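Local coordinates for putative sporulation-specific glycosylase YdhD (Bacillus subtilis subsp. subtilis str. 168, PDB 3CZ8), which probably hydrolyses glycosidic bonds during sporulation through the family 18 (chitinase-like) glycosidase domain described here, and may bind chitin, at residues Asp128-Thr131 with Gly132-Gln136; Gln211-Ser214 with Arg215-Ile218; Ile59-Thr62 with Trp63-Val67. The protein carries 1 engineered substitution. All coordinates share one frame; numbering follows the deposited sequence. Where two conformers were deposited one is given.

How the contacts relate
All three contacts are local, each lying within one continuous run of chain in the family 18 barrel, and none touches another. Contacts 1 and 3 sit on helices of beta-alpha-beta units, 127-143 and 56-64, whereas contact 2 is the turn that leads from a loop into strand 217-220. Contact 1 is the most buried, turns a phenylalanine-leucine face into the protein and comes nearest to the predicted proton donor. Contacts 2 and 3 lie more at the surface. Contact 2 mixes two buried aliphatic side chains with a lysine and an arginine that bond to neighbouring parts of the fold; contact 3 adds a glutamate-glutamine bond and ends a helix.

Contact 1. Residues Asp128-Thr131 with Gly132-Gln136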
loop_
_atom_site.group_PDB
_atom_site.type_symbol
_atom_site.label_atom_id
_atom_site.label_comp_id
_atom_site.label_asym_id
_atom_site.label_seq_id
_atom_site.Cartn_x
_atom_site.Cartn_y
_atom_site.Cartn_z
ATOM N N ASP A 128 -19.355 26.742 11.073
ATOM C CA ASP A 128 -19.284 28.006 10.366
ATOM C C ASP A 128 -17.881 28.603 10.443
ATOM O O ASP A 128 -17.459 29.332 9.542
ATOM C CB ASP A 128 -20.353 28.970 10.897
ATOM C CG ASP A 128 -21.760 28.580 10.455
ATOM O OD1 ASP A 128 -22.737 29.183 10.951
ATOM O OD2 ASP A 128 -21.891 27.666 9.607
ATOM N N LEU A 129 -17.155 28.264 11.505
ATOM C CA LEU A 129 -15.767 28.694 11.670
ATOM C C LEU A 129 -14.833 27.978 10.707
ATOM O O LEU A 129 -13.839 28.556 10.252
ATOM C CB LEU A 129 -15.298 28.477 13.112
ATOM C CG LEU A 129 -16.035 29.252 14.211
ATOM C CD1 LEU A 129 -15.609 28.747 15.576
ATOM C CD2 LEU A 129 -15.811 30.761 14.100
ATOM N N PHE A 130 -15.157 26.720 10.411
ATOM C CA PHE A 130 -14.412 25.924 9.435
ATOM C C PHE A 130 -14.621 26.480 8.031
ATOM O O PHE A 130 -13.659 26.648 7.292
ATOM C CB PHE A 130 -14.807 24.439 9.512
ATOM C CG PHE A 130 -13.936 23.520 8.691
ATOM C CD1 PHE A 130 -14.483 22.403 8.072
ATOM C CD2 PHE A 130 -12.576 23.769 8.532
ATOM C CE1 PHE A 130 -13.692 21.543 7.318
ATOM C CE2 PHE A 130 -11.783 22.922 7.764
ATOM C CZ PHE A 130 -12.342 21.807 7.163
ATOM N N THR A 131 -15.875 26.778 7.687
ATOM C CA THR A 131 -16.218 27.410 6.412
ATOM C C THR A 131 -15.508 28.759 6.238
ATOM O O THR A 131 -14.951 29.036 5.171
ATOM C CB THR A 131 -17.742 27.584 6.273
ATOM O OG1 THR A 131 -18.380 26.324 6.508
ATOM C CG2 THR A 131 -18.126 28.090 4.878
ATOM N N GLY A 132 -15.522 29.567 7.297
ATOM C CA GLY A 132 -14.848 30.862 7.322
ATOM C C GLY A 132 -13.345 30.762 7.126
ATOM O O GLY A 132 -12.760 31.551 6.379
ATOM N N PHE A 133 -12.725 29.788 7.793
ATOM C CA PHE A 133 -11.298 29.502 7.616
ATOM C C PHE A 133 -10.978 29.148 6.162
ATOM O O PHE A 133 -9.968 29.596 5.616
ATOM C CB PHE A 133 -10.847 28.378 8.559
ATOM C CG PHE A 133 -9.567 27.710 8.143
ATOM C CD1 PHE A 133 -8.343 28.340 8.335
ATOM C CD2 PHE A 133 -9.586 26.455 7.536
ATOM C CE1 PHE A 133 -7.161 27.733 7.926
ATOM C CE2 PHE A 133 -8.407 25.842 7.128
ATOM C CZ PHE A 133 -7.197 26.480 7.322
ATOM N N LEU A 134 -11.843 28.340 5.553
ATOM C CA LEU A 134 -11.677 27.894 4.178
ATOM C C LEU A 134 -11.900 29.015 3.165
ATOM O O LEU A 134 -11.268 29.021 2.104
ATOM C CB LEU A 134 -12.595 26.710 3.872
ATOM C CG LEU A 134 -12.287 25.386 4.582
ATOM C CD1 LEU A 134 -13.445 24.467 4.393
ATOM C CD2 LEU A 134 -10.995 24.726 4.105
ATOM N N ARG A 135 -12.792 29.950 3.499
ATOM C CA ARG A 135 -12.964 31.183 2.724
ATOM C C ARG A 135 -11.712 32.056 2.797
ATOM O O ARG A 135 -11.282 32.612 1.788
ATOM C CB ARG A 135 -14.202 31.972 3.183
ATOM C CG ARG A 135 -14.316 33.383 2.578
ATOM C CD ARG A 135 -15.698 33.990 2.739
ATOM N NE ARG A 135 -16.593 33.611 1.645
ATOM C CZ ARG A 135 -17.653 32.817 1.775
ATOM N NH1 ARG A 135 -18.398 32.531 0.713
ATOM N NH2 ARG A 135 -17.972 32.307 2.960
ATOM N N GLN A 136 -11.130 32.165 3.988
ATOM C CA GLN A 136 -9.928 32.966 4.181
ATOM C C GLN A 136 -8.751 32.322 3.442
ATOM O O GLN A 136 -7.889 33.014 2.899
ATOM C CB GLN A 136 -9.614 33.127 5.671
ATOM C CG GLN A 136 -8.871 34.425 5.988
ATOM C CD GLN A 136 -8.136 34.408 7.317
ATOM O OE1 GLN A 136 -6.958 34.758 7.381
ATOM N NE2 GLN A 136 -8.824 34.005 8.383
#
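Phe130 holds its CG trans to the backbone N (chi1 -171°), while Leu134, one turn on, has its CG trans to the carbonyl carbon (chi1 -68°), and together these torsions bring the leucine methyl CD1 over one face of the phenyl ring. Leu134 CD1 lies 4.0 Å from the Phe130 ring centroid and only 10° off the ring normal, a CH-pi contact centred on the face. The leucine also leans on the backbone, its CG 3.3 Å from Phe130 O. Phe133 approaches obliquely, its CD2 4.1 Å from Phe130 CD2. This run belongs to helix 127-143, which links strand 114-118 to strand 147-153 in a beta-alpha-beta unit of the TIM barrel. Phe130 and Leu134 both pack on Ile150 of the second strand, and the side chain of Phe130 is about 9 Å from that of Glu120, the predicted proton donor. Phe133 instead reaches helix 93-110, where it meets Leu99 and Val100. Regular helical bonds hold the spacing: Leu134 N donates to Phe130 O at 3.0 Å and Arg135 N to Thr131 O at 2.9 Å. The hydroxyl of Thr131 turns back to bond the carbonyl oxygen of Arg127.

Contact 2. Residues Gln211-Ser214 with Arg215-Ile218; sequences QVPS and RKII
The flat groups that meet here are peptide carbonyls, approached over their faces. Lys216 N stands above the Pro213 carbonyl plane, 45° out of it, and donates to Pro213 O at 3.1 Å. Ile217 N is steeper still over the Ser214 carbonyl, 63° out of plane, with Ser214 O 3.2 Å away. Both N-H groups point fairly straight at their oxygens, yet neither donor lies on a lone pair; such three-residue bonds mark the tight 3-10 turn that brings the chain from the loop into its strand. Round this turn the side chains close up. Val212 CG1, trans to the backbone N at chi1 -167°, meets the start of the lysine chain, 4.0 Å from Lys216 CB, and the two side chains cross at about a right angle. Beyond CG the lysine runs extended, and its CD passes 4.3 Å from Pro213 CD on the proline ring. Ile217 reaches back to the turn: in the conformer given, its CD1 is 3.8 Å from Ser214 CA. The two charged ends are held by other parts of the chain. Lys216 NZ bonds the carbonyl oxygens of Gly172 and Val175, at and just beyond the end of helix 168-174, and Arg215 NH2 bonds the hydroxyl of Tyr177. The turn follows helix 198-208 and leads into strand 217-220 of the barrel, with Val212 against Met178 and Ile217 against Ile180, both on the adjacent parallel strand 177-181.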
loop_
_atom_site.group_PDB
_atom_site.type_symbol
_atom_site.label_atom_id
_atom_site.label_comp_id
_atom_site.label_asym_id
_atom_site.label_seq_id
_atom_site.Cartn_x
_atom_site.Cartn_y
_atom_site.Cartn_z
ATOM N N GLN A 211 -26.340 20.935 -3.523
ATOM C CA GLN A 211 -25.607 21.917 -2.733
ATOM C C GLN A 211 -24.318 22.421 -3.376
ATOM O O GLN A 211 -23.869 23.524 -3.072
ATOM C CB GLN A 211 -25.307 21.348 -1.342
ATOM C CG GLN A 211 -26.453 21.498 -0.355
ATOM C CD GLN A 211 -26.201 20.760 0.938
ATOM O OE1 GLN A 211 -26.039 19.539 0.947
ATOM N NE2 GLN A 211 -26.167 21.494 2.045
ATOM N N VAL A 212 -23.720 21.612 -4.252
ATOM C CA VAL A 212 -22.411 21.916 -4.855
ATOM C C VAL A 212 -22.497 21.690 -6.375
ATOM O O VAL A 212 -23.145 20.739 -6.797
ATOM C CB VAL A 212 -21.284 20.991 -4.268
ATOM C CG1 VAL A 212 -19.903 21.495 -4.641
ATOM C CG2 VAL A 212 -21.379 20.877 -2.741
ATOM N N PRO A 213 -21.865 22.568 -7.195
ATOM C CA PRO A 213 -21.715 22.269 -8.626
ATOM C C PRO A 213 -21.037 20.924 -8.863
ATOM O O PRO A 213 -20.035 20.610 -8.211
ATOM C CB PRO A 213 -20.834 23.414 -9.140
ATOM C CG PRO A 213 -21.083 24.522 -8.210
ATOM C CD PRO A 213 -21.311 23.896 -6.863
ATOM N N SER A 214 -21.603 20.147 -9.788
ATOM C CA SER A 214 -21.198 18.761 -10.029
ATOM C C SER A 214 -19.743 18.566 -10.469
ATOM O O SER A 214 -19.133 17.540 -10.164
ATOM C CB SER A 214 -22.157 18.096 -11.013
ATOM O OG SER A 214 -23.448 17.965 -10.429
ATOM N N ARG A 215 -19.180 19.564 -11.143
ATOM C CA ARG A 215 -17.798 19.487 -11.611
ATOM C C ARG A 215 -16.757 19.699 -10.500
ATOM O O ARG A 215 -15.555 19.570 -10.742
ATOM C CB ARG A 215 -17.567 20.464 -12.770
ATOM C CG ARG A 215 -17.365 21.918 -12.356
ATOM C CD ARG A 215 -16.602 22.679 -13.429
ATOM N NE ARG A 215 -15.594 23.551 -12.835
ATOM C CZ ARG A 215 -14.298 23.258 -12.753
ATOM N NH1 ARG A 215 -13.461 24.119 -12.192
ATOM N NH2 ARG A 215 -13.833 22.114 -13.240
ATOM N N LYS A 216 -17.220 20.044 -9.299
ATOM C CA LYS A 216 -16.357 20.164 -8.123
ATOM C C LYS A 216 -16.289 18.869 -7.300
ATOM O O LYS A 216 -15.531 18.789 -6.335
ATOM C CB LYS A 216 -16.864 21.280 -7.200
ATOM C CG LYS A 216 -16.860 22.677 -7.781
ATOM C CD LYS A 216 -17.059 23.689 -6.666
ATOM C CE LYS A 216 -16.838 25.097 -7.164
ATOM N NZ LYS A 216 -16.700 26.056 -6.041
ATOM N N ILE A 217 -17.074 17.868 -7.693
ATOM C CA ILE A 217 -17.282 16.672 -6.875
ATOM C C ILE A 217 -16.426 15.486 -7.320
ATOM O O ILE A 217 -16.538 15.020 -8.454
ATOM C CB ILE A 217 -18.783 16.254 -6.846
ATOM C CG1 ILE A 217 -19.664 17.410 -6.353
ATOM C CG2 ILE A 217 -18.985 15.021 -5.973
ATOM C CD1 ILE A 217 -21.167 17.177 -6.524
ATOM N N ILE A 218 -15.589 14.999 -6.407
ATOM C CA ILE A 218 -14.786 13.806 -6.641
ATOM C C ILE A 218 -15.217 12.757 -5.618
ATOM O O ILE A 218 -15.213 13.024 -4.418
ATOM C CB ILE A 218 -13.259 14.112 -6.541
ATOM C CG1 ILE A 218 -12.789 14.984 -7.716
ATOM C CG2 ILE A 218 -12.432 12.835 -6.506
ATOM C CD1 ILE A 218 -12.791 16.477 -7.457
#

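Contact 3. Residues Ile59-Thr62 with Trp63-Val67; sequences IETT and WQRRV
Trp63 lays the pyrrole side of its indole along Ile59, the two side chains running side by side and pointing the same way. Ile59 CG2 is 3.6 Å from Trp63 NE1 and almost as near to the neighbouring CD1 carbon. The indole N-H is spent on the carbonyl oxygen of Gly111, which, with the packing on Ile59, helps to fix the rotation of the ring, and both residues also pack on Pro69 of strand 68-77. Replacing Trp63 by an alanine removes the indole, which would probably leave the Gly111 oxygen without this donor and open a gap beside Ile59 and Pro69. On the exposed side, Gln64 NE2 donates to Glu60 OE2 at 3.2 Å, and OE2 receives it on its anti lone pair, the one turned away from the other carboxylate oxygen. The bond is bent, with an N-H...O angle of 140°, and the carboxylate and amide planes stand 80° apart. Next round the helix, the methyl CG2 of Thr61 touches the aliphatic part of Arg65, 4.0 Å from its CD. Thr62 is buried. Its CG2, trans to the backbone N, faces the end of the helix and lies 3.8 Å from Val67 CG1, while its hydroxyl bonds Ala58 O. Thr62 O takes a bond from Arg65 N, 3.1 Å away and well above the carbonyl plane, and a weak one from Val67 N at 3.4 Å. Arg66 N in turn donates to Trp63 O at 3.0 Å. With the positive phi of Arg66, 64°, the bonds of Val67 N to Thr62 O and of Arg66 N to Trp63 O make a Schellman motif, which ends helix 56-64 and turns the chain into strand 68-77, completing a beta-alpha-beta crossover of the TIM barrel.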
loop_
_atom_site.group_PDB
_atom_site.type_symbol
_atom_site.label_atom_id
_atom_site.label_comp_id
_atom_site.label_asym_id
_atom_site.label_seq_id
_atom_site.Cartn_x
_atom_site.Cartn_y
_atom_site.Cartn_z
ATOM N N ILE A 59 7.439 16.336 -5.499
ATOM C CA ILE A 59 6.846 17.522 -6.129
ATOM C C ILE A 59 7.339 17.681 -7.569
ATOM O O ILE A 59 6.528 17.833 -8.493
ATOM C CB ILE A 59 7.129 18.810 -5.306
ATOM C CG1 ILE A 59 6.472 18.715 -3.930
ATOM C CG2 ILE A 59 6.620 20.061 -6.031
ATOM C CD1 ILE A 59 7.049 19.679 -2.900
ATOM N N GLU A 60 8.662 17.607 -7.744
ATOM C CA GLU A 60 9.324 17.762 -9.047
ATOM C C GLU A 60 8.893 16.689 -10.051
ATOM O O GLU A 60 8.657 16.988 -11.225
ATOM C CB GLU A 60 10.850 17.744 -8.869
ATOM C CG GLU A 60 11.649 18.183 -10.104
ATOM C CD GLU A 60 13.142 17.868 -10.003
ATOM O OE1 GLU A 60 13.755 18.136 -8.946
ATOM O OE2 GLU A 60 13.706 17.357 -10.993
ATOM N N THR A 61 8.777 15.451 -9.570
ATOM C CA THR A 61 8.360 14.312 -10.389
ATOM C C THR A 61 6.908 14.453 -10.850
ATOM O O THR A 61 6.597 14.175 -12.010
ATOM C CB THR A 61 8.553 12.974 -9.624
ATOM O OG1 THR A 61 9.871 12.929 -9.063
ATOM C CG2 THR A 61 8.360 11.768 -10.542
ATOM N N THR A 62 6.037 14.900 -9.942
ATOM C CA THR A 62 4.610 15.087 -10.239
ATOM C C THR A 62 4.396 16.151 -11.321
ATOM O O THR A 62 3.660 15.917 -12.284
ATOM C CB THR A 62 3.785 15.432 -8.963
ATOM O OG1 THR A 62 4.120 14.524 -7.906
ATOM C CG2 THR A 62 2.292 15.335 -9.231
ATOM N N TRP A 63 5.059 17.299 -11.166
ATOM C CA TRP A 63 4.999 18.383 -12.155
ATOM C C TRP A 63 5.409 17.930 -13.552
ATOM O O TRP A 63 4.716 18.224 -14.528
ATOM C CB TRP A 63 5.889 19.556 -11.738
ATOM C CG TRP A 63 5.310 20.499 -10.714
ATOM C CD1 TRP A 63 5.880 20.855 -9.520
ATOM C CD2 TRP A 63 4.079 21.235 -10.803
ATOM N NE1 TRP A 63 5.077 21.755 -8.859
ATOM C CE2 TRP A 63 3.972 22.013 -9.626
ATOM C CE3 TRP A 63 3.056 21.316 -11.762
ATOM C CZ2 TRP A 63 2.880 22.846 -9.376
ATOM C CZ3 TRP A 63 1.968 22.152 -11.510
ATOM C CH2 TRP A 63 1.894 22.904 -10.330
ATOM N N GLN A 64 6.524 17.199 -13.627
ATOM C CA GLN A 64 7.059 16.667 -14.886
ATOM C C GLN A 64 6.123 15.682 -15.586
ATOM O O GLN A 64 6.202 15.503 -16.802
ATOM C CB GLN A 64 8.427 16.016 -14.651
ATOM C CG GLN A 64 9.570 17.016 -14.484
ATOM C CD GLN A 64 10.763 16.448 -13.727
ATOM O OE1 GLN A 64 10.790 15.268 -13.370
ATOM N NE2 GLN A 64 11.757 17.292 -13.476
ATOM N N ARG A 65 5.232 15.061 -14.816
ATOM C CA ARG A 65 4.250 14.116 -15.347
ATOM C C ARG A 65 2.941 14.791 -15.788
ATOM O O ARG A 65 2.002 14.114 -16.230
ATOM C CB ARG A 65 3.983 13.012 -14.320
ATOM C CG ARG A 65 5.116 11.985 -14.213
ATOM C CD ARG A 65 5.113 11.216 -12.889
ATOM N NE ARG A 65 3.895 10.432 -12.678
ATOM C CZ ARG A 65 2.980 10.693 -11.747
ATOM N NH1 ARG A 65 3.134 11.723 -10.924
ATOM N NH2 ARG A 65 1.907 9.921 -11.637
ATOM N N ARG A 66 2.907 16.123 -15.679
ATOM C CA ARG A 66 1.746 16.967 -16.040
ATOM C C ARG A 66 0.510 16.690 -15.171
ATOM O O ARG A 66 -0.620 16.581 -15.657
ATOM C CB ARG A 66 1.430 16.909 -17.547
ATOM C CG ARG A 66 2.526 17.501 -18.435
ATOM C CD ARG A 66 2.060 17.664 -19.879
ATOM N NE ARG A 66 0.991 18.658 -20.001
ATOM C CZ ARG A 66 0.386 18.989 -21.140
ATOM N NH1 ARG A 66 -0.574 19.904 -21.133
ATOM N NH2 ARG A 66 0.732 18.411 -22.284
ATOM N N VAL A 67 0.763 16.581 -13.870
ATOM C CA VAL A 67 -0.248 16.315 -12.854
ATOM C C VAL A 67 0.055 17.317 -11.739
ATOM O O VAL A 67 1.223 17.641 -11.514
ATOM C CB VAL A 67 -0.148 14.827 -12.377
ATOM C CG1 VAL A 67 -0.929 14.572 -11.112
ATOM C CG2 VAL A 67 -0.641 13.873 -13.467
#